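PDB 5WVR: KLLA0C04147p from Kluyveromyces lactis, which probably binds sterols and transfers them between membranes, through the C-terminal oxysterol-binding-related domain of a longer protein, captured here with cholesterol. Local coordinates for residues L35-R40 / R323-F328; N67-L72 / A361-R366; T113-A118 / P327-K332. All coordinates share one frame; numbering follows the deposited sequence.

Contact 1 (L35-R40 / R323-F328); sequences LGKDDR and RPEFPF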
# COMPACT_ATOMS: atom_id res chain seq x y z
N LEU A 35 22.29 9.24 4.03
CA LEU A 35 23.16 8.31 3.33
C LEU A 35 23.18 8.60 1.83
O LEU A 35 22.14 8.86 1.22
CB LEU A 35 22.66 6.88 3.55
CG LEU A 35 23.38 5.96 4.51
CD1 LEU A 35 23.49 6.60 5.87
CD2 LEU A 35 22.59 4.65 4.57
N GLY A 36 24.37 8.54 1.23
CA GLY A 36 24.46 8.74 -0.21
C GLY A 36 24.31 7.42 -0.94
O GLY A 36 23.56 7.29 -1.90
N LYS A 37 25.08 6.44 -0.46
CA LYS A 37 24.85 5.03 -0.71
C LYS A 37 25.15 4.32 0.60
O LYS A 37 25.50 4.96 1.60
CB LYS A 37 25.74 4.49 -1.84
CG LYS A 37 25.13 3.35 -2.64
CD LYS A 37 24.12 3.89 -3.64
CE LYS A 37 23.36 2.76 -4.32
NZ LYS A 37 24.08 2.27 -5.55
N ASP A 38 25.00 3.01 0.62
CA ASP A 38 25.63 2.28 1.71
C ASP A 38 26.11 0.94 1.20
O ASP A 38 25.69 0.47 0.14
CB ASP A 38 24.70 2.11 2.92
CG ASP A 38 25.45 2.25 4.25
OD1 ASP A 38 26.37 3.11 4.34
OD2 ASP A 38 25.12 1.52 5.20
N ASP A 39 27.03 0.36 1.95
CA ASP A 39 27.61 -0.90 1.55
C ASP A 39 27.43 -1.92 2.66
O ASP A 39 28.40 -2.54 3.09
CB ASP A 39 29.09 -0.75 1.18
CG ASP A 39 29.46 -1.52 -0.08
OD1 ASP A 39 28.62 -2.33 -0.55
OD2 ASP A 39 30.59 -1.33 -0.59
N ARG A 40 26.20 -2.08 3.12
CA ARG A 40 25.86 -3.36 3.71
C ARG A 40 26.38 -4.44 2.76
O ARG A 40 26.19 -4.32 1.54
CB ARG A 40 24.35 -3.49 3.89
CG ARG A 40 23.70 -2.42 4.73
CD ARG A 40 22.19 -2.50 4.60
NE ARG A 40 21.75 -2.23 3.23
CZ ARG A 40 20.59 -2.65 2.72
NH1 ARG A 40 19.76 -3.38 3.46
NH2 ARG A 40 20.25 -2.36 1.46
N ARG A 323 13.43 6.06 -11.68
CA ARG A 323 13.88 5.56 -10.40
C ARG A 323 15.37 5.84 -10.28
O ARG A 323 16.20 5.05 -10.75
CB ARG A 323 13.57 4.07 -10.27
CG ARG A 323 13.81 3.49 -8.92
CD ARG A 323 13.07 2.20 -8.86
NE ARG A 323 13.49 1.38 -7.75
CZ ARG A 323 12.88 0.26 -7.40
NH1 ARG A 323 11.81 -0.16 -8.07
NH2 ARG A 323 13.33 -0.43 -6.36
N PRO A 324 15.74 6.96 -9.66
CA PRO A 324 17.16 7.21 -9.37
C PRO A 324 17.70 6.16 -8.40
O PRO A 324 16.95 5.48 -7.71
CB PRO A 324 17.16 8.60 -8.71
CG PRO A 324 15.76 9.18 -8.95
CD PRO A 324 14.86 7.99 -9.07
N GLU A 325 19.02 6.04 -8.37
CA GLU A 325 19.67 5.19 -7.37
C GLU A 325 19.60 5.87 -6.01
O GLU A 325 20.02 7.02 -5.87
CB GLU A 325 21.11 4.88 -7.74
CG GLU A 325 21.21 3.99 -8.96
CD GLU A 325 20.80 2.54 -8.66
OE1 GLU A 325 20.38 2.25 -7.52
OE2 GLU A 325 20.88 1.70 -9.59
N PHE A 326 19.05 5.16 -5.03
CA PHE A 326 19.03 5.55 -3.63
C PHE A 326 19.59 4.41 -2.80
O PHE A 326 19.65 3.26 -3.26
CB PHE A 326 17.62 5.88 -3.13
CG PHE A 326 17.07 7.17 -3.66
CD1 PHE A 326 17.58 8.40 -3.24
CD2 PHE A 326 16.01 7.16 -4.56
CE1 PHE A 326 17.07 9.59 -3.73
CE2 PHE A 326 15.50 8.35 -5.05
CZ PHE A 326 16.02 9.56 -4.63
N PRO A 327 20.02 4.68 -1.57
CA PRO A 327 20.28 3.58 -0.65
C PRO A 327 19.04 2.72 -0.49
O PRO A 327 17.91 3.21 -0.49
CB PRO A 327 20.66 4.29 0.65
CG PRO A 327 21.22 5.58 0.19
CD PRO A 327 20.39 5.98 -1.00
N PHE A 328 19.26 1.41 -0.36
CA PHE A 328 18.18 0.44 -0.17
C PHE A 328 17.25 0.38 -1.38
O PHE A 328 16.14 -0.14 -1.27
CB PHE A 328 17.36 0.73 1.11
CG PHE A 328 18.20 1.12 2.32
CD1 PHE A 328 18.73 0.15 3.14
CD2 PHE A 328 18.40 2.45 2.66
CE1 PHE A 328 19.47 0.50 4.27
CE2 PHE A 328 19.14 2.80 3.77
CZ PHE A 328 19.68 1.84 4.58
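R40 lays the far end of its side chain against the ring of F328, and these two residues bury much of the surface in this contact. From CB the chain leaves with CG beside the backbone N (chi1 -57°) and runs on extended to CD, which comes within 4.1 Å of F328 CE1. A bend at chi3 (-63°) then turns the guanidinium onto F328. NE passes CE1 of F328 at 3.7 Å, and CZ settles 3.4 Å from F328 CD1, the ring atom that sits over the centre of the guanidinium face. The two planes are 57° apart, so a corner of the ring is offered to the flat cation in place of a parallel stack. NH2 continues toward the backbone of F328, 3.8 Å from its CA, while NH1 lies in the ring plane at the edge and gives its hydrogen bond to the carbonyl of V64, which helps to fix the rotation of the group.

The remaining contacts are mostly van der Waals. L35 brings CD2 obliquely to the F328 ring, 4.0 Å from CE2, its side chain running about at right angles to that of the phenylalanine. P327 fits against the backbone of L35 and G36, its CD 3.5 Å from G36 O, and its CG also touches CB of L35. Toward solvent, K37 NZ and E325 OE1 stand 4.2 Å apart, an attraction of opposite charges that falls short of a salt bridge. Y367 of helix 367-390 touches both R40 and F328 from outside the pair. This is loop-on-loop packing on the oxysterol-binding fold, in which the stretch preceding helix 45-49 is laid over the chain that follows strand 314-319.

Contact 2 (N67-L72 / A361-R366); sequences NEPTSL and AMEEGR
M362 turns its CG away from the main-chain nitrogen (chi1 168°) and then bends twice, at chi2 (104°) and chi3 (90°), which sets CG on P69 and curls the methyl round to N67. The CG contact with P69 CB is tight for two carbons, at 3.5 Å. At the other end CE comes up to CB of N67, the two side chains crossing at about a right angle. E363, the next residue, extends beyond its CG and packs the aliphatic part of its chain beside the proline, CB to CB of P69 at 3.8 Å. With an alanine here, N67 CB would probably lose its methyl neighbour and a gap would open beside P69, leaving it to E363 and F328.

The polar groups lie round this apolar patch. A water bridges P69 O and OE2 of E363, 2.6 Å from the latter, although the E363 carboxylate is held mainly by R360, with R30 and N338 also bound to it. On the far side of the corner, T70 OG1 gives a hydrogen bond, 2.7 Å long, to the anti lone pair of E68 OE1, an oxygen that also makes salt bridges with R75 and R116. P69 itself is the centre of an inverse gamma turn, and the helix opposite ends in a Schellman motif with G365 at C-prime. Backbone bonds join E68 and T70 to strand 119-121. The methionine is therefore wedged between strands 67-68 and 119-121, where it also touches F121, and helix 367-390, where Y367 and A370 meet it.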
# COMPACT_ATOMS: atom_id res chain seq x y z
N ASN A 67 17.36 -6.25 5.59
CA ASN A 67 16.44 -5.29 6.18
C ASN A 67 16.42 -4.00 5.37
O ASN A 67 17.41 -3.64 4.74
CB ASN A 67 16.81 -4.96 7.62
CG ASN A 67 16.74 -6.15 8.55
OD1 ASN A 67 16.01 -7.11 8.30
ND2 ASN A 67 17.51 -6.10 9.65
N GLU A 68 15.28 -3.32 5.38
CA GLU A 68 15.00 -2.06 4.72
C GLU A 68 14.42 -1.13 5.77
O GLU A 68 13.59 -1.57 6.56
CB GLU A 68 13.99 -2.26 3.56
CG GLU A 68 13.47 -0.99 2.89
CD GLU A 68 12.52 -1.26 1.71
OE1 GLU A 68 11.30 -0.96 1.80
OE2 GLU A 68 13.02 -1.78 0.68
N PRO A 69 14.82 0.17 5.80
CA PRO A 69 14.36 1.11 6.81
C PRO A 69 12.99 1.74 6.51
O PRO A 69 12.81 2.96 6.59
CB PRO A 69 15.44 2.18 6.80
CG PRO A 69 15.80 2.23 5.35
CD PRO A 69 15.79 0.80 4.88
N THR A 70 12.03 0.92 6.12
CA THR A 70 10.66 1.35 6.02
C THR A 70 9.83 0.40 6.87
O THR A 70 10.21 -0.75 7.09
CB THR A 70 10.17 1.31 4.56
OG1 THR A 70 10.25 -0.04 4.08
CG2 THR A 70 11.05 2.22 3.69
N SER A 71 8.70 0.90 7.35
CA SER A 71 7.72 0.05 8.01
C SER A 71 6.78 -0.58 6.98
O SER A 71 6.54 -0.03 5.91
CB SER A 71 6.90 0.87 9.00
OG SER A 71 6.11 0.00 9.77
N LEU A 72 6.25 -1.75 7.32
CA LEU A 72 5.10 -2.29 6.60
C LEU A 72 4.00 -1.25 6.47
O LEU A 72 3.29 -1.24 5.47
CB LEU A 72 4.55 -3.55 7.31
CG LEU A 72 4.35 -4.80 6.47
CD1 LEU A 72 3.37 -4.54 5.29
CD2 LEU A 72 5.68 -5.27 5.97
N ALA A 361 17.60 4.93 12.84
CA ALA A 361 19.04 4.72 12.84
C ALA A 361 19.46 3.89 11.65
O ALA A 361 20.50 4.15 11.05
CB ALA A 361 19.50 4.04 14.13
N MET A 362 18.65 2.89 11.30
CA MET A 362 18.89 2.09 10.11
C MET A 362 18.91 2.96 8.86
O MET A 362 19.80 2.83 8.00
CB MET A 362 17.79 1.05 9.98
CG MET A 362 17.82 0.41 8.65
SD MET A 362 18.51 -1.19 8.78
CE MET A 362 16.99 -2.01 9.09
N GLU A 363 17.92 3.84 8.73
CA GLU A 363 17.85 4.72 7.58
C GLU A 363 19.12 5.53 7.44
O GLU A 363 19.58 5.76 6.32
CB GLU A 363 16.65 5.65 7.69
CG GLU A 363 16.20 6.19 6.34
CD GLU A 363 15.22 7.34 6.49
OE1 GLU A 363 15.66 8.41 6.96
OE2 GLU A 363 14.02 7.19 6.15
N GLU A 364 19.73 5.92 8.55
CA GLU A 364 20.94 6.73 8.52
C GLU A 364 22.22 5.88 8.53
O GLU A 364 23.30 6.42 8.76
CB GLU A 364 20.94 7.71 9.69
CG GLU A 364 19.82 8.77 9.59
CD GLU A 364 19.73 9.64 10.83
OE1 GLU A 364 20.44 9.35 11.80
OE2 GLU A 364 18.95 10.63 10.86
N GLY A 365 22.10 4.58 8.27
CA GLY A 365 23.24 3.69 8.21
C GLY A 365 23.93 3.35 9.52
O GLY A 365 25.09 2.95 9.50
N ARG A 366 23.24 3.47 10.65
CA ARG A 366 23.82 3.10 11.94
C ARG A 366 23.19 1.79 12.39
O ARG A 366 22.25 1.77 13.18
CB ARG A 366 23.63 4.23 12.95
CG ARG A 366 24.33 5.53 12.54
CD ARG A 366 24.35 6.50 13.67
NE ARG A 366 23.00 6.74 14.17
CZ ARG A 366 22.20 7.69 13.70
NH1 ARG A 366 22.64 8.48 12.72
NH2 ARG A 366 20.99 7.85 14.20
O HOH W 1 13.33 5.31 4.43

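Contact 3 (T113-A118 / P327-K332); sequences TVKRVA and PFNLTK. With CLR (cholesterol), chain B.
N329 and K115 are joined by the one hydrogen bond between these loops: ND2 of N329 donates to K115 O at 2.9 Å, almost straight at 176°. The acceptor lies in the plane of the amide, whereas the donor is tilted 19° from the carbonyl plane. With CG beside the backbone N, N329 turns its amide onto the type II turn that runs from T113 to R116.

The closely packed side belongs to R116. Its methylenes cover the backbone carbonyls of the opposite loop, CD standing 3.5 Å from N329 O and CG resting near F328 O. Farther out the chain bends at chi3 (79°), and the guanidinium takes a methyl over one face, where L330 CD2 is 3.8 Å from NH2. T331 CG2 approaches NH1 obliquely at 3.9 Å. The side toward solvent is looser: K115 is exposed, and across the contact its side chain offers just CB, 3.8 Å from ND2 of N329.

On its other flank the 113-118 loop lines the sterol. A118 O comes within 3.5 Å of C23 of the cholesterol, V117 CG1 touches C26 in the tail, and T113 CG2 meets the ring system at C11.

R116 NH2 forms salt bridges with E78 and E68, and NH1 is bonded to S112 O. The carboxylates probably offset the charge of this buried arginine and of nearby R75, while 327-332 contributes carbonyls against its methylenes and methyl groups beside its guanidinium, just behind the loop facing the ligand.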
# COMPACT_ATOMS: atom_id res chain seq x y z
N THR A 113 8.10 -2.63 -6.03
CA THR A 113 8.59 -3.79 -5.29
C THR A 113 9.86 -4.39 -5.89
O THR A 113 10.59 -5.10 -5.19
CB THR A 113 7.50 -4.87 -5.17
OG1 THR A 113 7.26 -5.50 -6.44
CG2 THR A 113 6.19 -4.28 -4.65
N VAL A 114 10.15 -4.10 -7.16
CA VAL A 114 11.34 -4.66 -7.81
C VAL A 114 12.61 -4.18 -7.12
O VAL A 114 12.72 -3.02 -6.71
CB VAL A 114 11.36 -4.25 -9.29
CG1 VAL A 114 12.53 -4.91 -10.00
CG2 VAL A 114 10.04 -4.59 -9.95
N LYS A 115 13.60 -5.03 -7.06
CA LYS A 115 14.88 -4.69 -6.50
C LYS A 115 14.95 -4.40 -5.03
O LYS A 115 15.93 -4.00 -4.55
CB LYS A 115 15.55 -3.57 -7.27
CG LYS A 115 16.05 -4.00 -8.61
CD LYS A 115 16.15 -2.80 -9.51
CE LYS A 115 17.34 -1.92 -9.16
NZ LYS A 115 17.14 -0.47 -9.36
N ARG A 116 13.88 -4.62 -4.32
CA ARG A 116 13.89 -4.47 -2.87
C ARG A 116 13.60 -5.83 -2.22
O ARG A 116 12.53 -6.07 -1.66
CB ARG A 116 12.89 -3.41 -2.45
CG ARG A 116 13.36 -1.99 -2.81
CD ARG A 116 12.19 -1.11 -2.97
NE ARG A 116 11.64 -0.66 -1.70
CZ ARG A 116 10.60 0.17 -1.62
NH1 ARG A 116 10.00 0.60 -2.73
NH2 ARG A 116 10.16 0.56 -0.44
N VAL A 117 14.57 -6.72 -2.29
CA VAL A 117 14.47 -8.03 -1.63
C VAL A 117 14.99 -7.81 -0.21
O VAL A 117 16.15 -8.06 0.11
CB VAL A 117 15.23 -9.11 -2.38
CG1 VAL A 117 14.92 -10.51 -1.80
CG2 VAL A 117 14.90 -9.03 -3.88
N ALA A 118 14.11 -7.31 0.66
CA ALA A 118 14.51 -6.98 2.02
C ALA A 118 13.26 -6.97 2.87
O ALA A 118 12.16 -6.78 2.36
CB ALA A 118 15.24 -5.63 2.09
N PRO A 327 20.02 4.68 -1.57
CA PRO A 327 20.28 3.58 -0.65
C PRO A 327 19.04 2.72 -0.49
O PRO A 327 17.91 3.21 -0.49
CB PRO A 327 20.66 4.29 0.65
CG PRO A 327 21.22 5.58 0.19
CD PRO A 327 20.39 5.98 -1.00
N PHE A 328 19.26 1.41 -0.36
CA PHE A 328 18.18 0.44 -0.17
C PHE A 328 17.25 0.38 -1.38
O PHE A 328 16.14 -0.14 -1.27
CB PHE A 328 17.36 0.73 1.11
CG PHE A 328 18.20 1.12 2.32
CD1 PHE A 328 18.73 0.15 3.14
CD2 PHE A 328 18.40 2.45 2.66
CE1 PHE A 328 19.47 0.50 4.27
CE2 PHE A 328 19.14 2.80 3.77
CZ PHE A 328 19.68 1.84 4.58
N ASN A 329 17.69 0.92 -2.51
CA ASN A 329 16.93 0.95 -3.77
C ASN A 329 15.52 1.51 -3.61
O ASN A 329 14.59 1.08 -4.27
CB ASN A 329 16.84 -0.44 -4.41
CG ASN A 329 18.18 -1.01 -4.77
OD1 ASN A 329 19.16 -0.28 -4.89
ND2 ASN A 329 18.24 -2.32 -4.94
N LEU A 330 15.36 2.50 -2.73
CA LEU A 330 14.03 3.09 -2.56
C LEU A 330 13.61 3.82 -3.84
O LEU A 330 14.45 4.31 -4.60
CB LEU A 330 14.01 4.06 -1.37
CG LEU A 330 14.37 3.50 0.01
CD1 LEU A 330 14.21 4.60 1.06
CD2 LEU A 330 13.44 2.37 0.35
N THR A 331 12.31 3.86 -4.09
CA THR A 331 11.75 4.75 -5.12
C THR A 331 11.74 6.18 -4.59
O THR A 331 11.97 6.43 -3.40
CB THR A 331 10.33 4.33 -5.49
OG1 THR A 331 9.47 4.50 -4.36
CG2 THR A 331 10.29 2.87 -5.90
N LYS A 332 11.49 7.14 -5.49
CA LYS A 332 11.37 8.53 -5.07
C LYS A 332 10.18 8.73 -4.15
O LYS A 332 10.25 9.50 -3.19
CB LYS A 332 11.21 9.46 -6.28
CG LYS A 332 12.46 9.85 -7.01
CD LYS A 332 12.22 11.18 -7.75
CE LYS A 332 12.06 11.00 -9.25
NZ LYS A 332 10.86 10.20 -9.65
C1 CLR B . 3.35 -5.47 -2.01
C2 CLR B . 2.20 -4.49 -2.24
C3 CLR B . 1.13 -4.63 -1.15
C4 CLR B . 1.76 -4.32 0.21
C5 CLR B . 3.00 -5.18 0.43
C6 CLR B . 3.14 -5.88 1.63
C7 CLR B . 4.19 -6.72 1.98
C8 CLR B . 5.41 -6.57 1.06
C9 CLR B . 4.99 -6.48 -0.41
C10 CLR B . 4.06 -5.28 -0.67
C11 CLR B . 6.22 -6.49 -1.34
C12 CLR B . 7.18 -7.65 -1.06
C13 CLR B . 7.61 -7.65 0.41
C14 CLR B . 6.34 -7.77 1.25
C15 CLR B . 6.91 -7.97 2.65
C16 CLR B . 7.95 -9.06 2.37
C17 CLR B . 8.30 -8.94 0.89
C18 CLR B . 8.43 -6.39 0.76
C19 CLR B . 4.86 -3.97 -0.67
C20 CLR B . 9.80 -9.04 0.63
C21 CLR B . 10.09 -9.07 -0.87
C22 CLR B . 10.37 -10.30 1.30
C23 CLR B . 11.83 -10.16 1.73
C24 CLR B . 12.25 -11.27 2.70
C25 CLR B . 13.71 -11.14 3.15
C26 CLR B . 14.68 -11.40 1.99
C27 CLR B . 14.02 -12.07 4.32
O1 CLR B . 0.06 -3.72 -1.40

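How the contacts relate
Contacts 2 and 3 are buried, whereas contact 1 is only partly so and reaches the surface through its charged pair. Contacts 1 and 3 share P327 and F328, so one loop after strand 314-319 is held by the loop 35-40 that precedes helix 45-49 and by the sterol-lining loop 113-118. R323 of contact 1 reinforces this, its NH2 probably hydrogen-bonded to V114 O and N329 O of contact 3. F328 also leans on P69, bringing contact 2 into the same cluster, and the E68–R116 salt bridge ties contact 2 to contact 3. Chemistry differs accordingly: methionine and proline packing in contact 2, a guanidinium meeting the corner of a phenylalanine ring in contact 1, a compensated buried arginine in contact 3.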